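Methionine gamma-lyase (Trichomonas vaginalis, PDB 1E5E) is a pyridoxal-phosphate-dependent enzyme of the Cys/Met metabolism family, built here as an assembly of four chains. Local coordinates at residues 161-166 / 298-303; 190-195 / 303-308; 344-349 / 372-377. All coordinates share one frame; numbering follows the deposited sequence.

Contact 1 (161-166 / 298-303); sequences LKIIDM and HDIAKK. With SO4 (sulfate ion), chain D.
Ile163 packs on Ile300 and Ala301, two successive residues of helix 298-304, and splits its branches between them. With chi1 at -55°, Ile163 CG2 is anti to the backbone N and meets Ile300 CG2 methyl to methyl at 3.7 Å, the two side chains sliding past each other in opposite directions. The other branch ends with Ile163 CD1 4.0 Å from Ala301 CB. Ile164 turns its side chain away from the helix; its carbonyl O accepts a hydrogen bond from Gln304 NE2 and merely passes the methyl Ile300 CG2, at 3.9 Å from Ile164 O. At Asp165 the side chain crosses that of Ile300 at about a right angle, and Asp165 OD2 sits 3.6 Å from Ile300 CD1, a van der Waals touch between carboxylate and methyl. Its OD1 has a polar role, accepting a hydrogen bond from Arg168 N as the N-cap of helix 166-174. On the helix side directed away from the loop, His298 NE2 donates to SO4 O2 (2.9 Å) at the ring edge, although the bond is bent to 131°, and Lys302 NZ reaches SO4 O3 at 3.2 Å; this sulfate probably came from the crystallisation liquor. The loop itself links strand 148-154 to helix 166-174: Ile164 rests on Phe153 of that strand, while Leu161 touches Met311 and Thr313 of strand 311-316.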
loop_
_atom_site.group_PDB
_atom_site.type_symbol
_atom_site.label_atom_id
_atom_site.label_comp_id
_atom_site.label_asym_id
_atom_site.label_seq_id
_atom_site.Cartn_x
_atom_site.Cartn_y
_atom_site.Cartn_z
ATOM N N LEU A 161 4.887 32.867 13.095
ATOM C CA LEU A 161 4.211 33.335 11.926
ATOM C C LEU A 161 4.701 34.732 11.526
ATOM O O LEU A 161 4.055 35.490 10.804
ATOM C CB LEU A 161 2.679 33.309 12.039
ATOM C CG LEU A 161 2.088 31.979 12.559
ATOM C CD1 LEU A 161 0.565 32.017 12.604
ATOM C CD2 LEU A 161 2.612 30.809 11.721
ATOM N N LYS A 162 5.972 35.011 11.851
ATOM C CA LYS A 162 6.583 36.285 11.485
ATOM C C LYS A 162 6.586 36.380 9.953
ATOM O O LYS A 162 6.900 35.377 9.307
ATOM C CB LYS A 162 7.971 36.488 12.045
ATOM C CG LYS A 162 8.803 37.629 11.473
ATOM C CD LYS A 162 10.205 37.628 12.098
ATOM C CE LYS A 162 11.053 36.434 11.677
ATOM N NZ LYS A 162 12.507 36.744 12.039
ATOM N N ILE A 163 6.227 37.537 9.408
ATOM C CA ILE A 163 6.232 37.656 7.961
ATOM C C ILE A 163 7.542 38.232 7.472
ATOM O O ILE A 163 8.045 39.145 8.103
ATOM C CB ILE A 163 5.088 38.602 7.474
ATOM C CG1 ILE A 163 3.763 38.095 8.040
ATOM C CG2 ILE A 163 5.065 38.735 5.965
ATOM C CD1 ILE A 163 3.327 36.739 7.547
ATOM N N ILE A 164 8.091 37.736 6.376
ATOM C CA ILE A 164 9.347 38.278 5.877
ATOM C C ILE A 164 9.082 38.813 4.490
ATOM O O ILE A 164 8.457 38.131 3.681
ATOM C CB ILE A 164 10.471 37.249 5.857
ATOM C CG1 ILE A 164 10.831 36.819 7.297
ATOM C CG2 ILE A 164 11.705 37.788 5.097
ATOM C CD1 ILE A 164 11.512 35.469 7.251
ATOM N N ASP A 165 9.530 40.027 4.223
ATOM C CA ASP A 165 9.462 40.633 2.904
ATOM C C ASP A 165 10.522 39.994 2.008
ATOM O O ASP A 165 11.697 40.345 2.001
ATOM C CB ASP A 165 9.683 42.149 3.030
ATOM C CG ASP A 165 9.601 42.828 1.687
ATOM O OD1 ASP A 165 9.763 42.222 0.616
ATOM O OD2 ASP A 165 9.394 44.057 1.707
ATOM N N MET A 166 10.075 39.015 1.226
ATOM C CA MET A 166 10.916 38.208 0.356
ATOM C C MET A 166 11.569 39.005 -0.769
ATOM O O MET A 166 12.757 38.785 -1.033
ATOM C CB MET A 166 10.117 37.048 -0.283
ATOM C CG MET A 166 9.703 36.004 0.743
ATOM S SD MET A 166 9.015 34.485 0.063
ATOM C CE MET A 166 7.423 35.054 -0.487
ATOM N N HIS A 298 1.349 42.655 7.523
ATOM C CA HIS A 298 0.072 42.352 6.902
ATOM C C HIS A 298 -0.016 42.735 5.425
ATOM O O HIS A 298 -0.485 41.930 4.614
ATOM C CB HIS A 298 -1.109 43.001 7.654
ATOM C CG HIS A 298 -2.392 42.650 6.948
ATOM N ND1 HIS A 298 -2.873 41.355 6.948
ATOM C CD2 HIS A 298 -3.211 43.403 6.139
ATOM C CE1 HIS A 298 -3.965 41.335 6.195
ATOM N NE2 HIS A 298 -4.179 42.546 5.694
ATOM N N ASP A 299 0.427 43.917 5.042
ATOM C CA ASP A 299 0.492 44.361 3.661
ATOM C C ASP A 299 1.508 43.524 2.885
ATOM O O ASP A 299 1.274 43.253 1.704
ATOM C CB ASP A 299 0.866 45.836 3.727
ATOM C CG ASP A 299 -0.243 46.606 4.446
ATOM O OD1 ASP A 299 0.119 47.568 5.162
ATOM O OD2 ASP A 299 -1.447 46.269 4.306
ATOM N N ILE A 300 2.595 43.117 3.522
ATOM C CA ILE A 300 3.585 42.223 2.948
ATOM C C ILE A 300 2.985 40.815 2.793
ATOM O O ILE A 300 3.046 40.232 1.713
ATOM C CB ILE A 300 4.870 42.021 3.766
ATOM C CG1 ILE A 300 5.640 43.346 3.940
ATOM C CG2 ILE A 300 5.773 40.959 3.144
ATOM C CD1 ILE A 300 5.926 44.028 2.611
ATOM N N ALA A 301 2.252 40.366 3.801
ATOM C CA ALA A 301 1.624 39.046 3.801
ATOM C C ALA A 301 0.568 39.018 2.701
ATOM O O ALA A 301 0.468 38.087 1.920
ATOM C CB ALA A 301 0.951 38.773 5.134
ATOM N N LYS A 302 -0.156 40.136 2.606
ATOM C CA LYS A 302 -1.176 40.293 1.587
ATOM C C LYS A 302 -0.584 40.265 0.181
ATOM O O LYS A 302 -1.165 39.662 -0.704
ATOM C CB LYS A 302 -1.929 41.609 1.805
ATOM C CG LYS A 302 -3.057 41.863 0.796
ATOM C CD LYS A 302 -3.793 43.130 1.250
ATOM C CE LYS A 302 -4.684 43.693 0.164
ATOM N NZ LYS A 302 -5.857 42.842 -0.120
ATOM N N LYS A 303 0.550 40.907 -0.050
ATOM C CA LYS A 303 1.201 40.857 -1.353
ATOM C C LYS A 303 1.769 39.464 -1.643
ATOM O O LYS A 303 1.670 39.019 -2.805
ATOM C CB LYS A 303 2.243 41.963 -1.460
ATOM C CG LYS A 303 3.473 41.681 -2.298
HETATM S S SO4 D . -7.508 41.740 3.205
HETATM O O1 SO4 D . -8.929 41.475 3.616
HETATM O O2 SO4 D . -6.604 41.694 4.403
HETATM O O3 SO4 D . -7.434 43.147 2.634
HETATM O O4 SO4 D . -7.109 40.760 2.142
#

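Contact 2 (190-195 / 303-308); sequences PMITNP and KQMRMY. Unlike the reference sequence in segment 303-308: Tyr308 (reference Ser). With SO4 (sulfate ion), chain D.
Ile192 and Arg306 lie where the loop between strands 180-184 and 202-206 meets the chain leaving the C-terminal end of helix 298-304. Two hydrogen bonds join the segments. Arg306 N donates to Ile192 O at 2.9 Å, in the carbonyl plane on a lone pair, and nearly straight at 165°. Thr193 OG1 donates to Gln304 O at 2.6 Å, but from above that carbonyl's plane, 42° out of it, and so grips a carbonyl at the helix end. Apolar packing fills in beside them: Ile192 CG2 lies 3.6 Å from Met305 CB, while Ile192 CG1 comes within 3.9 Å of Met307 CB. The same methyl, Ile192 CG2, rests against a carbonyl oxygen, Met307 O, at 3.3 Å. Arg306, extended from CG to NE, lies along the loop; Arg306 NH1 passes Met191 O at 3.8 Å, near the guanidinium plane, and NH2 has a long, weak ion pair with Asp197 OD2. The amide of Asn194 is tilted 57° to that group, and its ND2 is bonded to Glu75. Tyr308, which differs from the reference sequence, donates from OH to SO4 O4 at 3.0 Å. Around the junction, helix 260-279 backs Ile192 and Met307 through Met264, helix 62-75 packs on Pro190 and Met191 through Leu74, and strand 202-206 receives Pro190 at His205 and Pro195 at Val203.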
loop_
_atom_site.group_PDB
_atom_site.type_symbol
_atom_site.label_atom_id
_atom_site.label_comp_id
_atom_site.label_asym_id
_atom_site.label_seq_id
_atom_site.Cartn_x
_atom_site.Cartn_y
_atom_site.Cartn_z
ATOM N N PRO A 190 2.015 25.786 -2.357
ATOM C CA PRO A 190 2.036 26.432 -3.640
ATOM C C PRO A 190 0.695 27.076 -3.949
ATOM O O PRO A 190 0.621 27.892 -4.879
ATOM C CB PRO A 190 2.332 25.328 -4.677
ATOM C CG PRO A 190 2.877 24.179 -3.893
ATOM C CD PRO A 190 2.324 24.328 -2.482
ATOM N N MET A 191 -0.352 26.802 -3.160
ATOM C CA MET A 191 -1.630 27.417 -3.439
ATOM C C MET A 191 -1.627 28.836 -2.891
ATOM O O MET A 191 -2.485 29.580 -3.327
ATOM C CB MET A 191 -2.789 26.730 -2.737
ATOM C CG MET A 191 -3.275 25.416 -3.261
ATOM S SD MET A 191 -3.620 25.449 -5.043
ATOM C CE MET A 191 -2.098 24.676 -5.551
ATOM N N ILE A 192 -0.763 29.146 -1.939
ATOM C CA ILE A 192 -0.892 30.454 -1.290
ATOM C C ILE A 192 0.234 31.351 -1.800
ATOM O O ILE A 192 0.036 32.526 -2.049
ATOM C CB ILE A 192 -0.891 30.295 0.242
ATOM C CG1 ILE A 192 -2.269 29.760 0.707
ATOM C CG2 ILE A 192 -0.539 31.599 0.944
ATOM C CD1 ILE A 192 -2.415 29.543 2.195
ATOM N N THR A 193 1.413 30.775 -1.913
ATOM C CA THR A 193 2.569 31.528 -2.365
ATOM C C THR A 193 3.453 30.778 -3.335
ATOM O O THR A 193 3.739 29.601 -3.139
ATOM C CB THR A 193 3.456 31.891 -1.138
ATOM O OG1 THR A 193 2.728 32.785 -0.258
ATOM C CG2 THR A 193 4.674 32.690 -1.590
ATOM N N ASN A 194 3.979 31.473 -4.312
ATOM C CA ASN A 194 5.023 30.957 -5.207
ATOM C C ASN A 194 6.221 31.873 -4.970
ATOM O O ASN A 194 6.397 32.928 -5.602
ATOM C CB ASN A 194 4.597 31.026 -6.675
ATOM C CG ASN A 194 3.491 30.041 -7.006
ATOM O OD1 ASN A 194 2.728 30.222 -7.967
ATOM N ND2 ASN A 194 3.322 28.957 -6.242
ATOM N N PRO A 195 7.105 31.548 -4.034
ATOM C CA PRO A 195 8.203 32.414 -3.676
ATOM C C PRO A 195 9.098 32.824 -4.828
ATOM O O PRO A 195 9.607 33.969 -4.744
ATOM C CB PRO A 195 8.954 31.690 -2.566
ATOM C CG PRO A 195 7.938 30.689 -2.040
ATOM C CD PRO A 195 7.034 30.335 -3.170
ATOM N N LYS A 303 0.550 40.907 -0.050
ATOM C CA LYS A 303 1.201 40.857 -1.353
ATOM C C LYS A 303 1.769 39.464 -1.643
ATOM O O LYS A 303 1.670 39.019 -2.805
ATOM C CB LYS A 303 2.243 41.963 -1.460
ATOM C CG LYS A 303 3.473 41.681 -2.298
ATOM N N GLN A 304 2.223 38.734 -0.641
ATOM C CA GLN A 304 2.820 37.430 -0.870
ATOM C C GLN A 304 1.903 36.206 -0.781
ATOM O O GLN A 304 2.218 35.147 -1.302
ATOM C CB GLN A 304 3.905 37.260 0.236
ATOM C CG GLN A 304 4.908 38.390 0.158
ATOM C CD GLN A 304 6.137 38.222 1.002
ATOM O OE1 GLN A 304 7.168 38.772 0.606
ATOM N NE2 GLN A 304 6.144 37.505 2.124
ATOM N N MET A 305 0.764 36.328 -0.095
ATOM C CA MET A 305 -0.148 35.221 0.142
ATOM C C MET A 305 -1.512 35.388 -0.488
ATOM O O MET A 305 -2.205 36.368 -0.195
ATOM C CB MET A 305 -0.294 35.070 1.690
ATOM C CG MET A 305 1.060 34.939 2.375
ATOM S SD MET A 305 1.010 34.892 4.170
ATOM C CE MET A 305 0.154 33.323 4.385
ATOM N N ARG A 306 -1.966 34.455 -1.310
ATOM C CA ARG A 306 -3.285 34.561 -1.905
ATOM C C ARG A 306 -4.357 34.315 -0.845
ATOM O O ARG A 306 -5.527 34.637 -1.108
ATOM C CB ARG A 306 -3.497 33.573 -3.045
ATOM C CG ARG A 306 -2.340 33.557 -4.025
ATOM C CD ARG A 306 -2.664 32.852 -5.362
ATOM N NE ARG A 306 -1.509 33.117 -6.246
ATOM C CZ ARG A 306 -0.319 32.525 -6.175
ATOM N NH1 ARG A 306 0.015 31.548 -5.329
ATOM N NH2 ARG A 306 0.610 32.919 -7.042
ATOM N N MET A 307 -4.033 33.505 0.183
ATOM C CA MET A 307 -4.948 33.231 1.279
ATOM C C MET A 307 -4.107 33.415 2.543
ATOM O O MET A 307 -2.885 33.331 2.389
ATOM C CB MET A 307 -5.574 31.822 1.267
ATOM C CG MET A 307 -6.555 31.778 0.095
ATOM S SD MET A 307 -7.504 30.288 -0.025
ATOM C CE MET A 307 -6.278 29.103 -0.590
ATOM N N TYR A 308 -4.714 33.562 3.707
ATOM C CA TYR A 308 -3.886 33.790 4.878
ATOM C C TYR A 308 -3.497 32.526 5.617
ATOM O O TYR A 308 -2.852 32.635 6.668
ATOM C CB TYR A 308 -4.554 34.838 5.795
ATOM C CG TYR A 308 -4.561 36.213 5.133
ATOM C CD1 TYR A 308 -5.740 36.854 4.766
ATOM C CD2 TYR A 308 -3.362 36.869 4.896
ATOM C CE1 TYR A 308 -5.714 38.122 4.200
ATOM C CE2 TYR A 308 -3.308 38.121 4.319
ATOM C CZ TYR A 308 -4.508 38.743 3.992
ATOM O OH TYR A 308 -4.446 39.978 3.398
HETATM S S SO4 D . -7.508 41.740 3.205
HETATM O O1 SO4 D . -8.929 41.475 3.616
HETATM O O2 SO4 D . -6.604 41.694 4.403
HETATM O O3 SO4 D . -7.434 43.147 2.634
HETATM O O4 SO4 D . -7.109 40.760 2.142
#

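Contact 3 (344-349 / 372-377); sequences SLIQHP and IRLSVG. With PPJ (N-(hydroxy{3-hydroxy-2-methyl-5-[(phosphonooxy)methyl]pyridin-4-yl}methyl)norvaline), chain C.
The torsions of Gln347 and Arg373 bring the amide nitrogen of Gln347 over the guanidinium of Arg373. Gln347 holds CG between the backbone N and the carbonyl carbon (chi1 60°) and bends at chi2, which folds its amide back across the neighbouring strand; Arg373 starts with CG anti to its backbone N and bends at chi3. As a result, Gln347 NE2 stands over the centre of the guanidinium, 3.3 Å from Arg373 CZ, with the two planes steeply tilted, 62° apart. NE2 and the guanidinium nitrogens are all donors, so this is packing without a bond; NE2 is bonded instead to Thr353 OG1, which should fix the amide's rotation. The edge of the guanidinium serves the ligand, n-(hydroxy{3-hydroxy-2-methyl-5-[(phosphonooxy)methyl]pyridin-4-yl}methyl)norvaline, through two nearly straight hydrogen bonds, Arg373 NH1 to PPJ O (2.7 Å) and Arg373 NH2 to PPJ OXT (2.9 Å), a two-pronged grip on the carboxylate. NH1 has a second acceptor in Asn158 OD1, consistent with a fixed guanidinium.

The backbones give the frame. Strands 345-347 and 372-375 run antiparallel, their axes 4.8 Å apart at 168°. Leu345 with Ser375 and Gln347 with Arg373 form hydrogen-bonded pairs, each with two bonds, for example Arg373 N to Gln347 O at 2.9 Å; Ile346 with Leu374 is the non-hydrogen-bonded pair between them. Past the strand, Gly377 N donates to Ser344 OG at 2.8 Å, and that hydroxyl is also bonded to Glu379. On the face opposite Arg373, Ile346 CG1 presses on Ile372 CG2 at 3.5 Å, tighter than usual carbon contact, where Leu327 of helix 319-328 touches both residues. An arginine on a C-terminal-domain strand that pairs with a ligand carboxylate is a familiar feature of the active site in fold type I pyridoxal-phosphate enzymes.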
loop_
_atom_site.group_PDB
_atom_site.type_symbol
_atom_site.label_atom_id
_atom_site.label_comp_id
_atom_site.label_asym_id
_atom_site.label_seq_id
_atom_site.Cartn_x
_atom_site.Cartn_y
_atom_site.Cartn_z
ATOM N N SER A 344 -7.611 19.288 12.784
ATOM C CA SER A 344 -6.915 20.392 13.423
ATOM C C SER A 344 -5.930 19.875 14.479
ATOM O O SER A 344 -6.273 18.981 15.245
ATOM C CB SER A 344 -7.948 21.319 14.072
ATOM O OG SER A 344 -8.793 21.915 13.114
ATOM N N LEU A 345 -4.721 20.417 14.448
ATOM C CA LEU A 345 -3.658 19.932 15.334
ATOM C C LEU A 345 -3.163 21.092 16.202
ATOM O O LEU A 345 -3.046 22.206 15.672
ATOM C CB LEU A 345 -2.473 19.345 14.537
ATOM C CG LEU A 345 -2.770 18.024 13.797
ATOM C CD1 LEU A 345 -1.611 17.596 12.884
ATOM C CD2 LEU A 345 -3.064 16.903 14.789
ATOM N N ILE A 346 -2.675 20.835 17.407
ATOM C CA ILE A 346 -2.195 21.899 18.265
ATOM C C ILE A 346 -1.012 21.443 19.100
ATOM O O ILE A 346 -1.071 20.300 19.555
ATOM C CB ILE A 346 -3.333 22.402 19.190
ATOM C CG1 ILE A 346 -3.002 23.788 19.781
ATOM C CG2 ILE A 346 -3.704 21.418 20.288
ATOM C CD1 ILE A 346 -4.202 24.343 20.536
ATOM N N GLN A 347 -0.082 22.312 19.476
ATOM C CA GLN A 347 1.076 21.897 20.269
ATOM C C GLN A 347 1.737 23.108 20.937
ATOM O O GLN A 347 1.374 24.258 20.660
ATOM C CB GLN A 347 2.124 21.187 19.404
ATOM C CG GLN A 347 2.711 22.002 18.251
ATOM C CD GLN A 347 4.133 22.423 18.609
ATOM O OE1 GLN A 347 4.760 21.890 19.531
ATOM N NE2 GLN A 347 4.627 23.410 17.873
ATOM N N HIS A 348 2.747 22.803 21.748
ATOM C CA HIS A 348 3.386 23.838 22.565
ATOM C C HIS A 348 4.846 23.902 22.163
ATOM O O HIS A 348 5.618 23.033 22.580
ATOM C CB HIS A 348 3.196 23.425 24.043
ATOM C CG HIS A 348 3.929 24.357 24.970
ATOM N ND1 HIS A 348 5.190 24.093 25.468
ATOM C CD2 HIS A 348 3.598 25.606 25.408
ATOM C CE1 HIS A 348 5.584 25.102 26.227
ATOM N NE2 HIS A 348 4.626 26.023 26.215
ATOM N N PRO A 349 5.239 24.823 21.308
ATOM C CA PRO A 349 6.568 24.820 20.731
ATOM C C PRO A 349 7.749 24.778 21.676
ATOM O O PRO A 349 8.689 23.989 21.441
ATOM C CB PRO A 349 6.616 26.048 19.830
ATOM C CG PRO A 349 5.260 26.642 19.811
ATOM C CD PRO A 349 4.350 25.840 20.692
ATOM N N ILE A 372 1.322 28.906 21.992
ATOM C CA ILE A 372 0.650 27.726 21.473
ATOM C C ILE A 372 0.568 27.812 19.946
ATOM O O ILE A 372 0.232 28.900 19.443
ATOM C CB ILE A 372 -0.781 27.654 22.045
ATOM C CG1 ILE A 372 -0.684 27.423 23.548
ATOM C CG2 ILE A 372 -1.595 26.521 21.409
ATOM C CD1 ILE A 372 -1.922 27.694 24.370
ATOM N N ARG A 373 0.845 26.734 19.216
ATOM C CA ARG A 373 0.719 26.775 17.748
ATOM C C ARG A 373 -0.440 25.883 17.296
ATOM O O ARG A 373 -0.551 24.714 17.659
ATOM C CB ARG A 373 2.034 26.386 17.070
ATOM C CG ARG A 373 2.065 26.555 15.558
ATOM C CD ARG A 373 3.229 25.760 14.921
ATOM N NE ARG A 373 2.944 24.312 15.014
ATOM C CZ ARG A 373 3.832 23.359 14.672
ATOM N NH1 ARG A 373 5.041 23.682 14.230
ATOM N NH2 ARG A 373 3.494 22.083 14.791
ATOM N N LEU A 374 -1.277 26.356 16.378
ATOM C CA LEU A 374 -2.475 25.658 15.958
ATOM C C LEU A 374 -2.453 25.550 14.435
ATOM O O LEU A 374 -2.164 26.587 13.844
ATOM C CB LEU A 374 -3.736 26.403 16.385
ATOM C CG LEU A 374 -5.105 25.975 15.878
ATOM C CD1 LEU A 374 -5.542 24.612 16.427
ATOM C CD2 LEU A 374 -6.132 27.063 16.255
ATOM N N SER A 375 -2.880 24.408 13.906
ATOM C CA SER A 375 -2.976 24.211 12.488
ATOM C C SER A 375 -4.438 23.809 12.270
ATOM O O SER A 375 -4.821 22.847 12.911
ATOM C CB SER A 375 -2.102 23.041 11.959
ATOM O OG SER A 375 -2.152 23.091 10.523
ATOM N N VAL A 376 -5.222 24.656 11.647
ATOM C CA VAL A 376 -6.665 24.418 11.606
ATOM C C VAL A 376 -6.968 23.499 10.418
ATOM O O VAL A 376 -6.466 23.783 9.325
ATOM C CB VAL A 376 -7.388 25.764 11.412
ATOM C CG1 VAL A 376 -8.879 25.633 11.173
ATOM C CG2 VAL A 376 -7.132 26.645 12.641
ATOM N N GLY A 377 -7.855 22.552 10.599
ATOM C CA GLY A 377 -8.283 21.631 9.557
ATOM C C GLY A 377 -9.666 22.002 8.993
ATOM O O GLY A 377 -10.052 23.167 9.051
HETATM N N1 PPJ C . 10.088 22.703 7.349
HETATM C C2 PPJ C . 9.058 23.154 8.094
HETATM C C6 PPJ C . 10.661 21.493 7.606
HETATM C C2A PPJ C . 8.674 24.499 8.222
HETATM C C3 PPJ C . 8.510 22.230 9.008
HETATM O O3 PPJ C . 7.610 22.729 9.813
HETATM C C4 PPJ C . 8.959 20.912 9.128
HETATM C C4A PPJ C . 8.335 20.068 10.095
HETATM C C5 PPJ C . 10.118 20.519 8.459
HETATM N N PPJ C . 7.710 20.528 11.195
HETATM C C5A PPJ C . 10.580 19.166 8.364
HETATM O OP4 PPJ C . 9.801 18.506 7.572
HETATM P P PPJ C . 9.739 16.952 7.918
HETATM O OP1 PPJ C . 8.824 16.323 6.774
HETATM O OP2 PPJ C . 9.116 16.770 9.336
HETATM O OP3 PPJ C . 11.181 16.281 7.882
HETATM C CA PPJ C . 7.028 19.752 12.084
HETATM C CB PPJ C . 7.572 18.482 12.586
HETATM C C PPJ C . 6.406 20.501 13.129
HETATM C CG PPJ C . 8.758 18.419 13.478
HETATM C CD PPJ C . 8.304 18.203 14.843
HETATM O O PPJ C . 6.614 21.768 13.157
HETATM O OXT PPJ C . 5.324 20.071 13.721
#

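From the N terminus, 161-166 opens contact 1 and 190-195 opens contact 2 before either is closed; 298-303 and then 303-308 close them in the same order, so the two long loops cross and do not nest. Both use helix 298-304 and share Lys303. Gln304 stitches them together, its NE2 bonded to Ile164 O and its OE1 to Met166 N, and one sulfate touches both. Together they tie loops of the seven-stranded sheet to the chain leading into strand 311-316. Contact 3 follows in series, closing a short loop within the five-stranded sheet, its centre about 21 Å from that of contact 1 and about 20 Å from that of contact 2.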